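Local coordinates for protein adenosine deaminase 1 (Arthrobacter aurescens, PDB 3RYS) that probably catalyses the zinc-dependent hydrolytic deamination of adenine to hypoxanthine, a step of purine salvage, at residues 8-20 and 304-318. Numbering follows the deposited sequence.
Sequences TTSTAPPVAELHL and VPEQATLAANSIRSS. With ZN (zinc ion), chain C.
A16 meets S314 where strand 15-17 crosses helix 304-317, and the only hydrogen bond between the two segments forms there: A16 N gives its hydrogen to S314 OG over 2.9 Å, with 161° at the hydrogen. S314 OG stands between its own backbone N and carbonyl carbon (chi1 86°), and from that position it also donates to A311 O, one turn back, at 2.7 Å. One small hydroxyl thus ties the buried strand N-H to the helix backbone. An alanine at S314 would probably leave A16 N without its acceptor and A311 O with one donor fewer. One turn earlier, the single methyl of A311 fills the hollow beneath the bend at P13-V15: its CB lies 3.5 Å from P14 O and also touches V15 CG1 and P13 CB. Past the crossing the bump comes from segment 8-20, as L18 forks over S317 and S318, CD1 against S317 CB and CD2 against S318 CB at 3.5 Å. Toward the N-terminal ends of both segments, Q307 crosses P13 at about a right angle, its NE2 near CG and CD of the ring, and T9 CG2 meets V304 CG2. Small residues on the helix let it lie close under the strand, the axes 6.4 Å apart at 54°. This is strand-on-helix packing of a TIM-barrel metallo-dependent hydrolase, in which the chain runs on through L18 to H19, a zinc ligand together with H21, H199 and D280.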
loop_
_atom_site.group_PDB
_atom_site.type_symbol
_atom_site.label_atom_id
_atom_site.label_comp_id
_atom_site.label_asym_id
_atom_site.label_seq_id
_atom_site.Cartn_x
_atom_site.Cartn_y
_atom_site.Cartn_z
ATOM N N THR A 8 3.300 -6.875 28.753
ATOM C CA THR A 8 4.073 -6.211 27.704
ATOM C C THR A 8 4.552 -7.188 26.615
ATOM O O THR A 8 4.813 -8.370 26.888
ATOM C CB THR A 8 5.291 -5.461 28.287
ATOM O OG1 THR A 8 6.266 -6.402 28.763
ATOM C CG2 THR A 8 4.866 -4.557 29.442
ATOM N N THR A 9 4.663 -6.696 25.382
ATOM C CA THR A 9 5.148 -7.518 24.273
ATOM C C THR A 9 6.065 -6.705 23.359
ATOM O O THR A 9 5.949 -5.485 23.281
ATOM C CB THR A 9 3.974 -8.130 23.446
ATOM O OG1 THR A 9 4.484 -9.056 22.478
ATOM C CG2 THR A 9 3.179 -7.041 22.734
ATOM N N SER A 10 6.991 -7.381 22.686
ATOM C CA SER A 10 7.817 -6.734 21.669
ATOM C C SER A 10 7.463 -7.259 20.282
ATOM O O SER A 10 8.109 -6.908 19.294
ATOM C CB SER A 10 9.304 -6.948 21.944
ATOM O OG SER A 10 9.727 -6.179 23.051
ATOM N N THR A 11 6.436 -8.101 20.222
ATOM C CA THR A 11 5.982 -8.674 18.963
ATOM C C THR A 11 4.912 -7.798 18.315
ATOM O O THR A 11 4.257 -7.003 18.987
ATOM C CB THR A 11 5.413 -10.086 19.169
ATOM O OG1 THR A 11 4.196 -10.007 19.925
ATOM C CG2 THR A 11 6.418 -10.958 19.913
ATOM N N ALA A 12 4.751 -7.946 17.004
ATOM C CA ALA A 12 3.735 -7.212 16.263
ATOM C C ALA A 12 2.422 -7.968 16.350
ATOM O O ALA A 12 2.418 -9.180 16.558
ATOM C CB ALA A 12 4.155 -7.048 14.816
ATOM N N PRO A 13 1.300 -7.251 16.189
ATOM C CA PRO A 13 -0.044 -7.839 16.258
ATOM C C PRO A 13 -0.407 -8.500 14.941
ATOM O O PRO A 13 0.225 -8.206 13.926
ATOM C CB PRO A 13 -0.955 -6.620 16.464
ATOM C CG PRO A 13 -0.040 -5.415 16.582
ATOM C CD PRO A 13 1.250 -5.805 15.938
ATOM N N PRO A 14 -1.418 -9.380 14.950
ATOM C CA PRO A 14 -1.949 -9.926 13.700
ATOM C C PRO A 14 -2.694 -8.811 12.984
ATOM O O PRO A 14 -3.642 -8.277 13.553
ATOM C CB PRO A 14 -2.949 -10.987 14.173
ATOM C CG PRO A 14 -2.705 -11.165 15.631
ATOM C CD PRO A 14 -2.152 -9.876 16.121
ATOM N N VAL A 15 -2.276 -8.453 11.774
ATOM C CA VAL A 15 -2.897 -7.334 11.071
ATOM C C VAL A 15 -3.262 -7.690 9.645
ATOM O O VAL A 15 -2.921 -8.767 9.150
ATOM C CB VAL A 15 -1.959 -6.106 10.992
ATOM C CG1 VAL A 15 -1.489 -5.686 12.381
ATOM C CG2 VAL A 15 -0.775 -6.405 10.077
ATOM N N ALA A 16 -3.956 -6.765 8.992
ATOM C CA ALA A 16 -4.101 -6.802 7.545
ATOM C C ALA A 16 -3.395 -5.586 6.950
ATOM O O ALA A 16 -3.591 -4.468 7.413
ATOM C CB ALA A 16 -5.562 -6.813 7.158
ATOM N N GLU A 17 -2.556 -5.800 5.943
ATOM C CA GLU A 17 -1.957 -4.672 5.235
ATOM C C GLU A 17 -2.801 -4.304 4.008
ATOM O O GLU A 17 -2.950 -5.098 3.078
ATOM C CB GLU A 17 -0.500 -4.955 4.851
ATOM C CG GLU A 17 0.272 -3.709 4.426
ATOM C CD GLU A 17 1.786 -3.888 4.485
ATOM O OE1 GLU A 17 2.263 -5.036 4.383
ATOM O OE2 GLU A 17 2.499 -2.872 4.636
ATOM N N LEU A 18 -3.361 -3.097 4.031
ATOM C CA LEU A 18 -4.283 -2.650 2.996
ATOM C C LEU A 18 -3.634 -1.663 2.031
ATOM O O LEU A 18 -4.161 -1.395 0.949
ATOM C CB LEU A 18 -5.513 -2.003 3.634
ATOM C CG LEU A 18 -6.284 -2.831 4.661
ATOM C CD1 LEU A 18 -7.487 -2.049 5.172
ATOM C CD2 LEU A 18 -6.711 -4.161 4.065
ATOM N N HIS A 19 -2.494 -1.115 2.436
ATOM C CA HIS A 19 -1.786 -0.120 1.641
ATOM C C HIS A 19 -0.354 -0.591 1.401
ATOM O O HIS A 19 0.517 -0.431 2.262
ATOM C CB HIS A 19 -1.789 1.229 2.367
ATOM C CG HIS A 19 -1.215 2.356 1.566
ATOM N ND1 HIS A 19 -1.631 3.663 1.716
ATOM C CD2 HIS A 19 -0.260 2.375 0.607
ATOM C CE1 HIS A 19 -0.952 4.438 0.891
ATOM N NE2 HIS A 19 -0.116 3.679 0.203
ATOM N N LEU A 20 -0.115 -1.180 0.234
ATOM C CA LEU A 20 1.197 -1.724 -0.084
ATOM C C LEU A 20 1.407 -1.925 -1.575
ATOM O O LEU A 20 0.626 -2.611 -2.235
ATOM C CB LEU A 20 1.421 -3.049 0.635
ATOM C CG LEU A 20 2.724 -3.710 0.192
ATOM C CD1 LEU A 20 3.561 -4.073 1.400
ATOM C CD2 LEU A 20 2.483 -4.917 -0.719
ATOM N N VAL A 304 -0.264 -1.602 23.948
ATOM C CA VAL A 304 -0.782 -2.837 23.372
ATOM C C VAL A 304 -2.236 -2.682 22.909
ATOM O O VAL A 304 -2.566 -3.021 21.770
ATOM C CB VAL A 304 -0.653 -4.031 24.356
ATOM C CG1 VAL A 304 -1.517 -5.195 23.903
ATOM C CG2 VAL A 304 0.799 -4.457 24.495
ATOM N N PRO A 305 -3.112 -2.171 23.793
ATOM C CA PRO A 305 -4.510 -1.943 23.413
ATOM C C PRO A 305 -4.630 -0.970 22.243
ATOM O O PRO A 305 -5.527 -1.110 21.412
ATOM C CB PRO A 305 -5.119 -1.321 24.671
ATOM C CG PRO A 305 -4.252 -1.793 25.786
ATOM C CD PRO A 305 -2.871 -1.875 25.217
ATOM N N GLU A 306 -3.741 0.014 22.179
ATOM C CA GLU A 306 -3.767 0.955 21.066
ATOM C C GLU A 306 -3.368 0.249 19.768
ATOM O O GLU A 306 -4.080 0.340 18.762
ATOM C CB GLU A 306 -2.877 2.168 21.357
ATOM C CG GLU A 306 -3.455 3.100 22.430
ATOM C CD GLU A 306 -2.472 4.167 22.903
ATOM O OE1 GLU A 306 -1.252 3.995 22.694
ATOM O OE2 GLU A 306 -2.918 5.178 23.488
ATOM N N GLN A 307 -2.240 -0.465 19.806
ATOM C CA GLN A 307 -1.793 -1.296 18.690
ATOM C C GLN A 307 -2.892 -2.245 18.217
ATOM O O GLN A 307 -3.110 -2.416 17.015
ATOM C CB GLN A 307 -0.569 -2.118 19.093
ATOM C CG GLN A 307 0.774 -1.488 18.766
ATOM C CD GLN A 307 1.939 -2.327 19.277
ATOM O OE1 GLN A 307 2.127 -2.472 20.486
ATOM N NE2 GLN A 307 2.726 -2.883 18.357
ATOM N N ALA A 308 -3.577 -2.868 19.169
ATOM C CA ALA A 308 -4.657 -3.791 18.842
ATOM C C ALA A 308 -5.779 -3.085 18.086
ATOM O O ALA A 308 -6.312 -3.611 17.112
ATOM C CB ALA A 308 -5.197 -4.438 20.100
ATOM N N THR A 309 -6.137 -1.893 18.549
ATOM C CA THR A 309 -7.166 -1.108 17.888
ATOM C C THR A 309 -6.788 -0.880 16.424
ATOM O O THR A 309 -7.615 -1.065 15.527
ATOM C CB THR A 309 -7.400 0.239 18.605
ATOM O OG1 THR A 309 -7.881 -0.005 19.932
ATOM C CG2 THR A 309 -8.422 1.081 17.851
ATOM N N LEU A 310 -5.535 -0.492 16.192
ATOM C CA LEU A 310 -5.018 -0.281 14.840
ATOM C C LEU A 310 -5.131 -1.549 14.000
ATOM O O LEU A 310 -5.541 -1.505 12.837
ATOM C CB LEU A 310 -3.559 0.171 14.894
ATOM C CG LEU A 310 -3.318 1.552 15.498
ATOM C CD1 LEU A 310 -1.831 1.819 15.649
ATOM C CD2 LEU A 310 -3.980 2.629 14.650
ATOM N N ALA A 311 -4.755 -2.673 14.601
ATOM C CA ALA A 311 -4.846 -3.977 13.959
ATOM C C ALA A 311 -6.279 -4.301 13.546
ATOM O O ALA A 311 -6.535 -4.680 12.399
ATOM C CB ALA A 311 -4.312 -5.059 14.888
ATOM N N ALA A 312 -7.211 -4.159 14.485
ATOM C CA ALA A 312 -8.604 -4.509 14.229
ATOM C C ALA A 312 -9.234 -3.586 13.187
ATOM O O ALA A 312 -10.074 -4.017 12.397
ATOM C CB ALA A 312 -9.412 -4.511 15.524
ATOM N N ASN A 313 -8.830 -2.319 13.187
ATOM C CA ASN A 313 -9.245 -1.407 12.133
ATOM C C ASN A 313 -8.878 -1.984 10.771
ATOM O O ASN A 313 -9.724 -2.113 9.889
ATOM C CB ASN A 313 -8.582 -0.038 12.301
ATOM C CG ASN A 313 -9.214 0.787 13.404
ATOM O OD1 ASN A 313 -8.762 1.896 13.699
ATOM N ND2 ASN A 313 -10.264 0.256 14.018
ATOM N N SER A 314 -7.607 -2.339 10.612
ATOM C CA SER A 314 -7.111 -2.847 9.341
ATOM C C SER A 314 -7.910 -4.062 8.870
ATOM O O SER A 314 -8.051 -4.294 7.665
ATOM C CB SER A 314 -5.631 -3.208 9.447
ATOM O OG SER A 314 -5.471 -4.527 9.938
ATOM N N ILE A 315 -8.433 -4.834 9.817
ATOM C CA ILE A 315 -9.208 -6.016 9.465
ATOM C C ILE A 315 -10.632 -5.633 9.090
ATOM O O ILE A 315 -11.158 -6.099 8.079
ATOM C CB ILE A 315 -9.220 -7.063 10.598
ATOM C CG1 ILE A 315 -7.792 -7.515 10.913
ATOM C CG2 ILE A 315 -10.080 -8.253 10.209
ATOM C CD1 ILE A 315 -7.689 -8.462 12.081
ATOM N N ARG A 316 -11.250 -4.779 9.898
ATOM C CA ARG A 316 -12.605 -4.315 9.618
ATOM C C ARG A 316 -12.658 -3.556 8.302
ATOM O O ARG A 316 -13.692 -3.527 7.637
ATOM C CB ARG A 316 -13.110 -3.397 10.729
ATOM C CG ARG A 316 -13.228 -4.040 12.082
ATOM C CD ARG A 316 -14.007 -3.134 13.027
ATOM N NE ARG A 316 -13.804 -3.514 14.422
ATOM C CZ ARG A 316 -12.890 -2.968 15.217
ATOM N NH1 ARG A 316 -12.099 -2.007 14.759
ATOM N NH2 ARG A 316 -12.770 -3.380 16.472
ATOM N N SER A 317 -11.542 -2.933 7.938
ATOM C CA SER A 317 -11.487 -2.092 6.749
ATOM C C SER A 317 -11.165 -2.888 5.485
ATOM O O SER A 317 -11.457 -2.447 4.375
ATOM C CB SER A 317 -10.474 -0.961 6.942
ATOM O OG SER A 317 -10.788 -0.180 8.083
ATOM N N SER A 318 -10.567 -4.061 5.652
ATOM C CA SER A 318 -10.213 -4.891 4.502
ATOM C C SER A 318 -11.447 -5.291 3.689
ATOM O O SER A 318 -12.582 -5.164 4.155
ATOM C CB SER A 318 -9.434 -6.136 4.943
ATOM O OG SER A 318 -10.253 -7.020 5.685
HETATM ZN ZN ZN C . 1.302 4.518 -1.413
#